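Erythropoietin (Homo sapiens, PDB 1EER) binds the erythropoietin receptor and brings about its dimerization and JAK2 activation, thereby regulating erythrocyte proliferation and differentiation. Local coordinates at residues Pro90-Leu93 with His94-Ala98; Ala114-Glu117 with Ala118-Ser122; Leu155-Gly158 with Glu159-Thr163; Tyr49-Lys52 with Arg53-Val56. The protein carries 5 engineered substitutions. All coordinates share one frame; numbering follows the deposited sequence.

Interaction 1. Residues Pro90-Leu93 with His94-Ala98; sequences PLQL and HVDKA
The imidazole of His94 reaches back along the helix toward Pro90, its CD2 carbon 3.0 Å from Pro90 O, which lies obliquely to the ring, neither over its face nor at its edge. With CG beside its own backbone N and anti to the carbonyl carbon (chi1 -64°), the ring is directed toward the start of the helix, and Leu91 N lies near the ring plane at its edge. Two residues further along, the Gln92 amide and the Asp96 carboxylate cross with their planes 37° apart. Gln92 OE1 lies 3.5 Å from Asp96 OD1 and nearly as close to OD2; all are acceptors, so no hydrogen bond forms. Lys97 instead lays its aliphatic part over a main-chain oxygen: its CG is 3.1 Å from Leu93 O, while its NZ turns to an acidic side chain of another protein chain, outside this contact, in a salt bridge. The backbone keeps regular i to i+4 bonding, from Val95 N to Leu91 O, from Asp96 N to Gln92 O (3.0 Å) and from Lys97 N to Leu93 O. Leu91, His94 and Val95 turn inward onto Phe142 of helix 138-161, with Ile25 of helix 9-25 also against His94. This is the amphipathic N-terminal part of helix 91-111 in a four-helix cytokine bundle.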
loop_
_atom_site.group_PDB
_atom_site.type_symbol
_atom_site.label_atom_id
_atom_site.label_comp_id
_atom_site.label_asym_id
_atom_site.label_seq_id
_atom_site.Cartn_x
_atom_site.Cartn_y
_atom_site.Cartn_z
ATOM N N PRO A 90 -2.482 -2.101 21.183
ATOM C CA PRO A 90 -2.167 -1.850 19.771
ATOM C C PRO A 90 -2.690 -0.537 19.208
ATOM O O PRO A 90 -2.063 0.069 18.342
ATOM C CB PRO A 90 -2.779 -3.051 19.043
ATOM C CG PRO A 90 -3.147 -4.042 20.117
ATOM C CD PRO A 90 -3.407 -3.238 21.335
ATOM N N LEU A 91 -3.840 -0.101 19.705
ATOM C CA LEU A 91 -4.485 1.121 19.233
ATOM C C LEU A 91 -3.614 2.363 19.060
ATOM O O LEU A 91 -3.695 3.039 18.041
ATOM C CB LEU A 91 -5.653 1.480 20.153
ATOM C CG LEU A 91 -6.945 0.686 19.966
ATOM C CD1 LEU A 91 -7.994 1.192 20.932
ATOM C CD2 LEU A 91 -7.424 0.812 18.540
ATOM N N GLN A 92 -2.786 2.664 20.054
ATOM C CA GLN A 92 -1.956 3.865 20.009
ATOM C C GLN A 92 -1.193 4.160 18.722
ATOM O O GLN A 92 -1.404 5.208 18.108
ATOM C CB GLN A 92 -0.973 3.883 21.183
ATOM C CG GLN A 92 -0.380 5.269 21.459
ATOM C CD GLN A 92 -1.437 6.319 21.774
ATOM O OE1 GLN A 92 -1.664 7.249 20.995
ATOM N NE2 GLN A 92 -2.085 6.176 22.922
ATOM N N LEU A 93 -0.308 3.255 18.309
ATOM C CA LEU A 93 0.485 3.504 17.109
ATOM C C LEU A 93 -0.329 3.643 15.841
ATOM O O LEU A 93 -0.003 4.471 14.994
ATOM C CB LEU A 93 1.553 2.424 16.916
ATOM C CG LEU A 93 1.202 0.969 17.212
ATOM C CD1 LEU A 93 2.085 0.072 16.354
ATOM C CD2 LEU A 93 1.398 0.673 18.705
ATOM N N HIS A 94 -1.388 2.847 15.711
ATOM C CA HIS A 94 -2.233 2.908 14.522
ATOM C C HIS A 94 -2.909 4.267 14.450
ATOM O O HIS A 94 -3.084 4.820 13.371
ATOM C CB HIS A 94 -3.290 1.799 14.543
ATOM C CG HIS A 94 -2.715 0.418 14.486
ATOM N ND1 HIS A 94 -2.106 -0.089 13.359
ATOM C CD2 HIS A 94 -2.646 -0.559 15.422
ATOM C CE1 HIS A 94 -1.685 -1.319 13.604
ATOM N NE2 HIS A 94 -2.001 -1.628 14.849
ATOM N N VAL A 95 -3.286 4.806 15.604
ATOM C CA VAL A 95 -3.932 6.119 15.653
ATOM C C VAL A 95 -2.924 7.228 15.325
ATOM O O VAL A 95 -3.243 8.187 14.625
ATOM C CB VAL A 95 -4.526 6.390 17.049
ATOM C CG1 VAL A 95 -5.020 7.819 17.135
ATOM C CG2 VAL A 95 -5.669 5.418 17.330
ATOM N N ASP A 96 -1.708 7.084 15.841
ATOM C CA ASP A 96 -0.658 8.060 15.611
ATOM C C ASP A 96 -0.271 8.064 14.136
ATOM O O ASP A 96 0.031 9.111 13.561
ATOM C CB ASP A 96 0.558 7.743 16.491
ATOM C CG ASP A 96 0.369 8.195 17.947
ATOM O OD1 ASP A 96 -0.528 9.027 18.215
ATOM O OD2 ASP A 96 1.123 7.713 18.820
ATOM N N LYS A 97 -0.281 6.892 13.518
ATOM C CA LYS A 97 0.033 6.808 12.094
ATOM C C LYS A 97 -1.115 7.425 11.270
ATOM O O LYS A 97 -0.885 8.077 10.249
ATOM C CB LYS A 97 0.233 5.347 11.680
ATOM C CG LYS A 97 1.447 4.682 12.285
ATOM C CD LYS A 97 1.234 3.189 12.394
ATOM C CE LYS A 97 2.552 2.465 12.482
ATOM N NZ LYS A 97 3.425 2.829 11.343
ATOM N N ALA A 98 -2.348 7.208 11.724
ATOM C CA ALA A 98 -3.536 7.725 11.050
ATOM C C ALA A 98 -3.555 9.248 11.097
ATOM O O ALA A 98 -3.796 9.909 10.084
ATOM C CB ALA A 98 -4.797 7.160 11.710
#

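Interaction 2. Residues Ala114-Glu117 with Ala118-Ser122; sequences AQKE and AISNS. Engineered in segment 118-122: Asn121 (natural residue Pro), Ser122 (natural residue Pro).
Lys116 O accepts the backbone N of Ser120 at 3.3 Å, and Ser120 OG lies 3.4 Å from the same oxygen, at best a weak bond whose proton has another acceptor within reach. The hydroxyl gets there because OG stands beside its own backbone N (chi1 -65°), folded back toward the preceding turn; Lys116 CE also approaches this OG, at 3.9 Å. The other carbonyls of 114-117 each accept one i to i+4 bond: Ala114 O from Ala118 N at 2.9 Å, Gln115 O from Ile119 N at 3.1 Å, and Glu117 O from Asn121 N at 2.9 Å. The last is the straightest, with an N-H...O angle of 165°. Asn121, an engineered residue, thus donates its backbone N-H to this turn, and its CB also rests against Glu117 O. Ile119 CG1 packs over Gln115 O at 3.3 Å. Beyond the segments, Gln115 OE1 takes a weak bond from Arg110 NE, and the OG of Ser122, also an engineered residue, is weakly bonded to Gln65 OE1. The chemistry implies a short helix held mainly by its main-chain bonds, with side-chain polar groups adding weak links.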
loop_
_atom_site.group_PDB
_atom_site.type_symbol
_atom_site.label_atom_id
_atom_site.label_comp_id
_atom_site.label_asym_id
_atom_site.label_seq_id
_atom_site.Cartn_x
_atom_site.Cartn_y
_atom_site.Cartn_z
ATOM N N ALA A 114 -7.651 19.317 -5.134
ATOM C CA ALA A 114 -8.854 18.810 -4.472
ATOM C C ALA A 114 -9.605 19.843 -3.641
ATOM O O ALA A 114 -10.833 19.944 -3.733
ATOM C CB ALA A 114 -8.495 17.618 -3.597
ATOM N N GLN A 115 -8.877 20.599 -2.823
ATOM C CA GLN A 115 -9.510 21.608 -1.989
ATOM C C GLN A 115 -10.103 22.749 -2.808
ATOM O O GLN A 115 -11.189 23.240 -2.508
ATOM C CB GLN A 115 -8.520 22.177 -0.978
ATOM C CG GLN A 115 -9.183 23.176 -0.052
ATOM C CD GLN A 115 -8.220 23.799 0.913
ATOM O OE1 GLN A 115 -7.113 24.192 0.541
ATOM N NE2 GLN A 115 -8.632 23.898 2.166
ATOM N N LYS A 116 -9.387 23.173 -3.840
ATOM C CA LYS A 116 -9.865 24.244 -4.705
ATOM C C LYS A 116 -11.141 23.825 -5.440
ATOM O O LYS A 116 -12.141 24.543 -5.427
ATOM C CB LYS A 116 -8.795 24.611 -5.731
ATOM C CG LYS A 116 -8.994 25.970 -6.373
ATOM C CD LYS A 116 -9.298 25.837 -7.848
ATOM C CE LYS A 116 -10.544 26.622 -8.232
ATOM N NZ LYS A 116 -10.880 26.444 -9.679
ATOM N N GLU A 117 -11.088 22.661 -6.082
ATOM C CA GLU A 117 -12.224 22.133 -6.834
ATOM C C GLU A 117 -13.415 21.865 -5.923
ATOM O O GLU A 117 -14.553 22.190 -6.259
ATOM C CB GLU A 117 -11.821 20.838 -7.547
ATOM C CG GLU A 117 -12.116 20.817 -9.051
ATOM C CD GLU A 117 -11.929 19.436 -9.689
ATOM O OE1 GLU A 117 -11.314 18.539 -9.067
ATOM O OE2 GLU A 117 -12.403 19.247 -10.826
ATOM N N ALA A 118 -13.151 21.267 -4.768
ATOM C CA ALA A 118 -14.206 20.959 -3.816
ATOM C C ALA A 118 -14.952 22.203 -3.328
ATOM O O ALA A 118 -16.171 22.165 -3.169
ATOM C CB ALA A 118 -13.628 20.194 -2.633
ATOM N N ILE A 119 -14.238 23.305 -3.096
ATOM C CA ILE A 119 -14.878 24.531 -2.608
ATOM C C ILE A 119 -15.747 25.226 -3.660
ATOM O O ILE A 119 -16.786 25.803 -3.331
ATOM C CB ILE A 119 -13.833 25.573 -2.079
ATOM C CG1 ILE A 119 -13.240 25.116 -0.741
ATOM C CG2 ILE A 119 -14.509 26.918 -1.862
ATOM C CD1 ILE A 119 -12.418 26.189 -0.027
ATOM N N SER A 120 -15.320 25.179 -4.917
ATOM C CA SER A 120 -16.062 25.811 -6.000
ATOM C C SER A 120 -17.253 24.962 -6.436
ATOM O O SER A 120 -18.361 25.469 -6.596
ATOM C CB SER A 120 -15.130 26.052 -7.184
ATOM O OG SER A 120 -14.120 26.986 -6.839
ATOM N N ASN A 121 -17.020 23.668 -6.630
ATOM C CA ASN A 121 -18.073 22.745 -7.043
ATOM C C ASN A 121 -19.125 22.663 -5.941
ATOM O O ASN A 121 -20.217 22.127 -6.142
ATOM C CB ASN A 121 -17.484 21.351 -7.296
ATOM C CG ASN A 121 -17.682 20.874 -8.730
ATOM O OD1 ASN A 121 -17.481 21.622 -9.686
ATOM N ND2 ASN A 121 -18.077 19.615 -8.881
ATOM N N SER A 122 -18.784 23.211 -4.778
ATOM C CA SER A 122 -19.667 23.201 -3.617
ATOM C C SER A 122 -20.033 24.600 -3.153
ATOM O O SER A 122 -20.369 24.784 -1.985
ATOM C CB SER A 122 -18.988 22.470 -2.454
ATOM O OG SER A 122 -19.363 21.104 -2.405
#

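Interaction 3. Residues Leu155-Gly158 with Glu159-Thr163; sequences LYTG and EACRT
One face of the Tyr156 ring carries the methyl of Ala160, whose CB sits 4.3 Å from the ring centroid and 25° off the normal, a CH-pi contact. The methyl lies toward the hydroxyl end of the ring, 4.0 Å from Tyr156 CZ. With CG anti to the backbone N (chi1 164°), the ring is carried along the helix to Ala160, and it also packs on Ala60 and Val63 of helix 56-82. The second flat group, the Arg162 guanidinium, has Glu159 CA over one face, offset toward the rim. Gly158 O approaches this group obliquely, 3.7 Å from Arg162 NE, and Glu159 OE2 makes a long salt bridge to Arg162 NH1.

Cys161 SG is set down beside Thr157, 3.9 Å from its CG2 and 3.2 Å from Thr157 O, and continues into the disulfide to Cys7. Backbone bonds tie the turns together: Ala160 N to Tyr156 O is nearly straight, Cys161 N to Thr157 O is more bent, and Glu159 N to Leu155 O is weak. A water lies 3.2 Å from both Leu155 O and Glu159 OE1, though it has more acceptors in reach than protons to give. Where the helix stops, Thr163 OG1 donates to Ala160 O at 2.7 Å from above the carbonyl plane, and Arg162 becomes the centre of an inverse gamma turn. The arrangement is the C-terminal end of the last helix of a four-helix cytokine bundle, fastened to the N-terminal part of the chain by the Cys7-Cys161 disulfide.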
loop_
_atom_site.group_PDB
_atom_site.type_symbol
_atom_site.label_atom_id
_atom_site.label_comp_id
_atom_site.label_asym_id
_atom_site.label_seq_id
_atom_site.Cartn_x
_atom_site.Cartn_y
_atom_site.Cartn_z
ATOM N N LEU A 155 -9.682 6.316 -5.973
ATOM C CA LEU A 155 -10.399 6.530 -7.229
ATOM C C LEU A 155 -10.253 7.959 -7.732
ATOM O O LEU A 155 -9.941 8.186 -8.903
ATOM C CB LEU A 155 -11.885 6.195 -7.067
ATOM C CG LEU A 155 -12.243 4.702 -7.016
ATOM C CD1 LEU A 155 -13.750 4.554 -6.837
ATOM C CD2 LEU A 155 -11.775 3.991 -8.282
ATOM N N TYR A 156 -10.488 8.923 -6.851
ATOM C CA TYR A 156 -10.364 10.319 -7.231
ATOM C C TYR A 156 -8.921 10.613 -7.683
ATOM O O TYR A 156 -8.694 11.189 -8.753
ATOM C CB TYR A 156 -10.736 11.221 -6.052
ATOM C CG TYR A 156 -10.270 12.639 -6.253
ATOM C CD1 TYR A 156 -10.832 13.432 -7.251
ATOM C CD2 TYR A 156 -9.215 13.165 -5.509
ATOM C CE1 TYR A 156 -10.356 14.706 -7.513
ATOM C CE2 TYR A 156 -8.732 14.443 -5.768
ATOM C CZ TYR A 156 -9.309 15.203 -6.775
ATOM O OH TYR A 156 -8.840 16.459 -7.071
ATOM N N THR A 157 -7.950 10.208 -6.865
ATOM C CA THR A 157 -6.541 10.439 -7.175
ATOM C C THR A 157 -6.113 9.831 -8.514
ATOM O O THR A 157 -5.337 10.431 -9.251
ATOM C CB THR A 157 -5.634 9.872 -6.074
ATOM O OG1 THR A 157 -5.786 10.645 -4.875
ATOM C CG2 THR A 157 -4.192 9.925 -6.512
ATOM N N GLY A 158 -6.620 8.640 -8.823
ATOM C CA GLY A 158 -6.276 7.990 -10.073
ATOM C C GLY A 158 -6.688 8.797 -11.287
ATOM O O GLY A 158 -5.902 8.987 -12.214
ATOM N N GLU A 159 -7.922 9.285 -11.289
ATOM C CA GLU A 159 -8.410 10.062 -12.418
ATOM C C GLU A 159 -7.767 11.438 -12.529
ATOM O O GLU A 159 -7.403 11.873 -13.622
ATOM C CB GLU A 159 -9.924 10.227 -12.326
ATOM C CG GLU A 159 -10.501 11.191 -13.351
ATOM C CD GLU A 159 -11.614 10.572 -14.182
ATOM O OE1 GLU A 159 -12.438 9.816 -13.619
ATOM O OE2 GLU A 159 -11.667 10.849 -15.401
ATOM N N ALA A 160 -7.630 12.119 -11.395
ATOM C CA ALA A 160 -7.081 13.469 -11.367
ATOM C C ALA A 160 -5.632 13.557 -11.832
ATOM O O ALA A 160 -5.208 14.563 -12.391
ATOM C CB ALA A 160 -7.227 14.054 -9.959
ATOM N N CYS A 161 -4.878 12.490 -11.620
ATOM C CA CYS A 161 -3.475 12.476 -11.997
ATOM C C CYS A 161 -3.262 12.456 -13.499
ATOM O O CYS A 161 -2.226 12.904 -13.989
ATOM C CB CYS A 161 -2.781 11.294 -11.325
ATOM S SG CYS A 161 -2.412 11.641 -9.573
ATOM N N ARG A 162 -4.242 11.937 -14.233
ATOM C CA ARG A 162 -4.153 11.904 -15.688
ATOM C C ARG A 162 -4.576 13.286 -16.176
ATOM O O ARG A 162 -5.699 13.472 -16.641
ATOM C CB ARG A 162 -5.092 10.837 -16.259
ATOM C CG ARG A 162 -4.847 9.434 -15.729
ATOM C CD ARG A 162 -5.706 8.415 -16.468
ATOM N NE ARG A 162 -6.697 7.781 -15.597
ATOM C CZ ARG A 162 -8.010 7.971 -15.692
ATOM N NH1 ARG A 162 -8.502 8.783 -16.623
ATOM N NH2 ARG A 162 -8.835 7.353 -14.856
ATOM N N THR A 163 -3.674 14.259 -16.051
ATOM C CA THR A 163 -3.972 15.631 -16.459
ATOM C C THR A 163 -2.844 16.360 -17.193
ATOM O O THR A 163 -2.051 17.079 -16.578
ATOM C CB THR A 163 -4.381 16.497 -15.243
ATOM O OG1 THR A 163 -5.609 16.001 -14.694
ATOM C CG2 THR A 163 -4.571 17.960 -15.659
HETATM O O HOH W 1 -12.508 8.098 -10.893
#

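Interaction 4. Residues Tyr49-Lys52 with Arg53-Val56; sequences YAWK and RMEV
Arg53 lays its side chain over the Tyr49 phenol: CD lies over one face, 4.0 Å from the ring centroid and 23° off its normal, a CH-pi contact displaced toward the rim near CZ. The guanidinium runs on past the ring to the hydroxyl, its plane 9° from that of the ring, with Tyr49 OH over one of its faces and Arg53 NH1 3.7 Å from that oxygen. The side chain of Arg53 is brought over the ring by CG standing beside its own backbone N (chi1 -59°) and by a bend at chi3.

A Met-aromatic contact joins the next pair. Met54 SD is 5.5 Å from the centroid of the six-membered ring of Trp51 and approaches it obliquely, while the methyl, Met54 CE, is 4.1 Å from Trp51 CE3. Trp51 itself is buried against Leu155 of helix 138-161 and against Gln59 and Glu62 of helix 56-82, so this short helix 48-51, in the long connection between the first and second bundle helices, is packed onto the four-helix cytokine core through its indole.

Polar contacts centre on Ala50 O. It accepts Arg53 N at 3.1 Å, the donor lying well above the carbonyl plane, and a weak bond from Met54 N. A water donates to both Trp51 O, at 2.9 Å, and Met54 O, at 2.6 Å, spanning the turn. Tyr49 O is buried without a polar partner; Arg53 CG packs against it. The partner of Lys52 NZ lies outside this contact, an acidic side chain of another protein chain with which it forms a salt bridge.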
loop_
_atom_site.group_PDB
_atom_site.type_symbol
_atom_site.label_atom_id
_atom_site.label_comp_id
_atom_site.label_asym_id
_atom_site.label_seq_id
_atom_site.Cartn_x
_atom_site.Cartn_y
_atom_site.Cartn_z
ATOM N N TYR A 49 -21.366 2.709 -10.764
ATOM C CA TYR A 49 -22.266 3.127 -11.830
ATOM C C TYR A 49 -22.525 4.633 -11.708
ATOM O O TYR A 49 -22.398 5.381 -12.682
ATOM C CB TYR A 49 -23.597 2.363 -11.753
ATOM C CG TYR A 49 -24.583 2.836 -12.793
ATOM C CD1 TYR A 49 -24.390 2.541 -14.139
ATOM C CD2 TYR A 49 -25.662 3.648 -12.449
ATOM C CE1 TYR A 49 -25.236 3.047 -15.125
ATOM C CE2 TYR A 49 -26.520 4.161 -13.430
ATOM C CZ TYR A 49 -26.294 3.857 -14.772
ATOM O OH TYR A 49 -27.100 4.380 -15.763
ATOM N N ALA A 50 -22.888 5.079 -10.509
ATOM C CA ALA A 50 -23.147 6.494 -10.285
ATOM C C ALA A 50 -21.849 7.309 -10.265
ATOM O O ALA A 50 -21.793 8.422 -10.788
ATOM C CB ALA A 50 -23.889 6.676 -8.983
ATOM N N TRP A 51 -20.808 6.738 -9.663
ATOM C CA TRP A 51 -19.516 7.399 -9.549
ATOM C C TRP A 51 -18.932 7.875 -10.884
ATOM O O TRP A 51 -18.527 9.033 -11.015
ATOM C CB TRP A 51 -18.522 6.472 -8.832
ATOM C CG TRP A 51 -17.114 7.016 -8.743
ATOM C CD1 TRP A 51 -16.096 6.787 -9.625
ATOM C CD2 TRP A 51 -16.566 7.860 -7.707
ATOM N NE1 TRP A 51 -14.952 7.431 -9.209
ATOM C CE2 TRP A 51 -15.206 8.096 -8.037
ATOM C CE3 TRP A 51 -17.088 8.437 -6.537
ATOM C CZ2 TRP A 51 -14.354 8.891 -7.235
ATOM C CZ3 TRP A 51 -16.238 9.231 -5.734
ATOM C CH2 TRP A 51 -14.885 9.446 -6.095
ATOM N N LYS A 52 -18.894 6.997 -11.880
ATOM C CA LYS A 52 -18.337 7.368 -13.176
ATOM C C LYS A 52 -19.253 8.260 -14.019
ATOM O O LYS A 52 -18.875 8.772 -15.065
ATOM C CB LYS A 52 -18.015 6.083 -13.941
ATOM C CG LYS A 52 -19.266 5.428 -14.531
ATOM C CD LYS A 52 -18.936 4.181 -15.352
ATOM C CE LYS A 52 -17.734 3.411 -14.793
ATOM N NZ LYS A 52 -17.816 2.009 -15.199
ATOM N N ARG A 53 -20.484 8.470 -13.559
ATOM C CA ARG A 53 -21.425 9.302 -14.293
ATOM C C ARG A 53 -21.542 10.721 -13.757
ATOM O O ARG A 53 -22.015 11.617 -14.461
ATOM C CB ARG A 53 -22.810 8.661 -14.277
ATOM C CG ARG A 53 -22.857 7.280 -14.882
ATOM C CD ARG A 53 -24.278 6.896 -15.225
ATOM N NE ARG A 53 -25.269 7.706 -14.518
ATOM C CZ ARG A 53 -26.358 8.216 -15.090
ATOM N NH1 ARG A 53 -26.596 8.004 -16.377
ATOM N NH2 ARG A 53 -27.214 8.934 -14.374
ATOM N N MET A 54 -21.117 10.937 -12.517
ATOM C CA MET A 54 -21.222 12.271 -11.940
ATOM C C MET A 54 -20.106 13.208 -12.376
ATOM O O MET A 54 -19.006 12.767 -12.713
ATOM C CB MET A 54 -21.272 12.196 -10.409
ATOM C CG MET A 54 -20.143 11.437 -9.755
ATOM S SD MET A 54 -20.113 11.731 -7.975
ATOM C CE MET A 54 -20.665 10.157 -7.348
ATOM N N GLU A 55 -20.408 14.504 -12.393
ATOM C CA GLU A 55 -19.423 15.514 -12.762
ATOM C C GLU A 55 -18.152 15.161 -11.994
ATOM O O GLU A 55 -18.203 14.927 -10.788
ATOM C CB GLU A 55 -19.919 16.904 -12.352
ATOM C CG GLU A 55 -19.309 18.054 -13.145
ATOM C CD GLU A 55 -19.515 19.396 -12.472
ATOM O OE1 GLU A 55 -20.384 19.484 -11.575
ATOM O OE2 GLU A 55 -18.814 20.363 -12.840
ATOM N N VAL A 56 -17.019 15.108 -12.688
ATOM C CA VAL A 56 -15.755 14.744 -12.052
ATOM C C VAL A 56 -15.419 15.640 -10.870
ATOM O O VAL A 56 -14.887 15.181 -9.861
ATOM C CB VAL A 56 -14.593 14.786 -13.063
ATOM C CG1 VAL A 56 -13.334 14.224 -12.425
ATOM C CG2 VAL A 56 -14.957 13.984 -14.307
HETATM O O HOH W 2 -17.102 10.966 -12.582
#

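Along the chain the order is interaction 4, 1, 2 and 3. Interaction 1 stands apart, at the start of helix 91-111, its centre 28 to 34 Å from the other three and its nearest atoms at least about 15 Å away. The others gather at the opposite end of the bundle with centres 14 to 16 Å apart. There Tyr156 of interaction 3 meets Ala114 of interaction 2, Glu159 packs on Val56 of interaction 4, and the engineered Asn121 lies close to Glu55. Helices 48-51, 114-120 and 138-161 thus converge at one end. Interactions 1 and 4, at opposite ends, both reach another protein of the complex, consistent with a hormone that engages its receptor at more than one place.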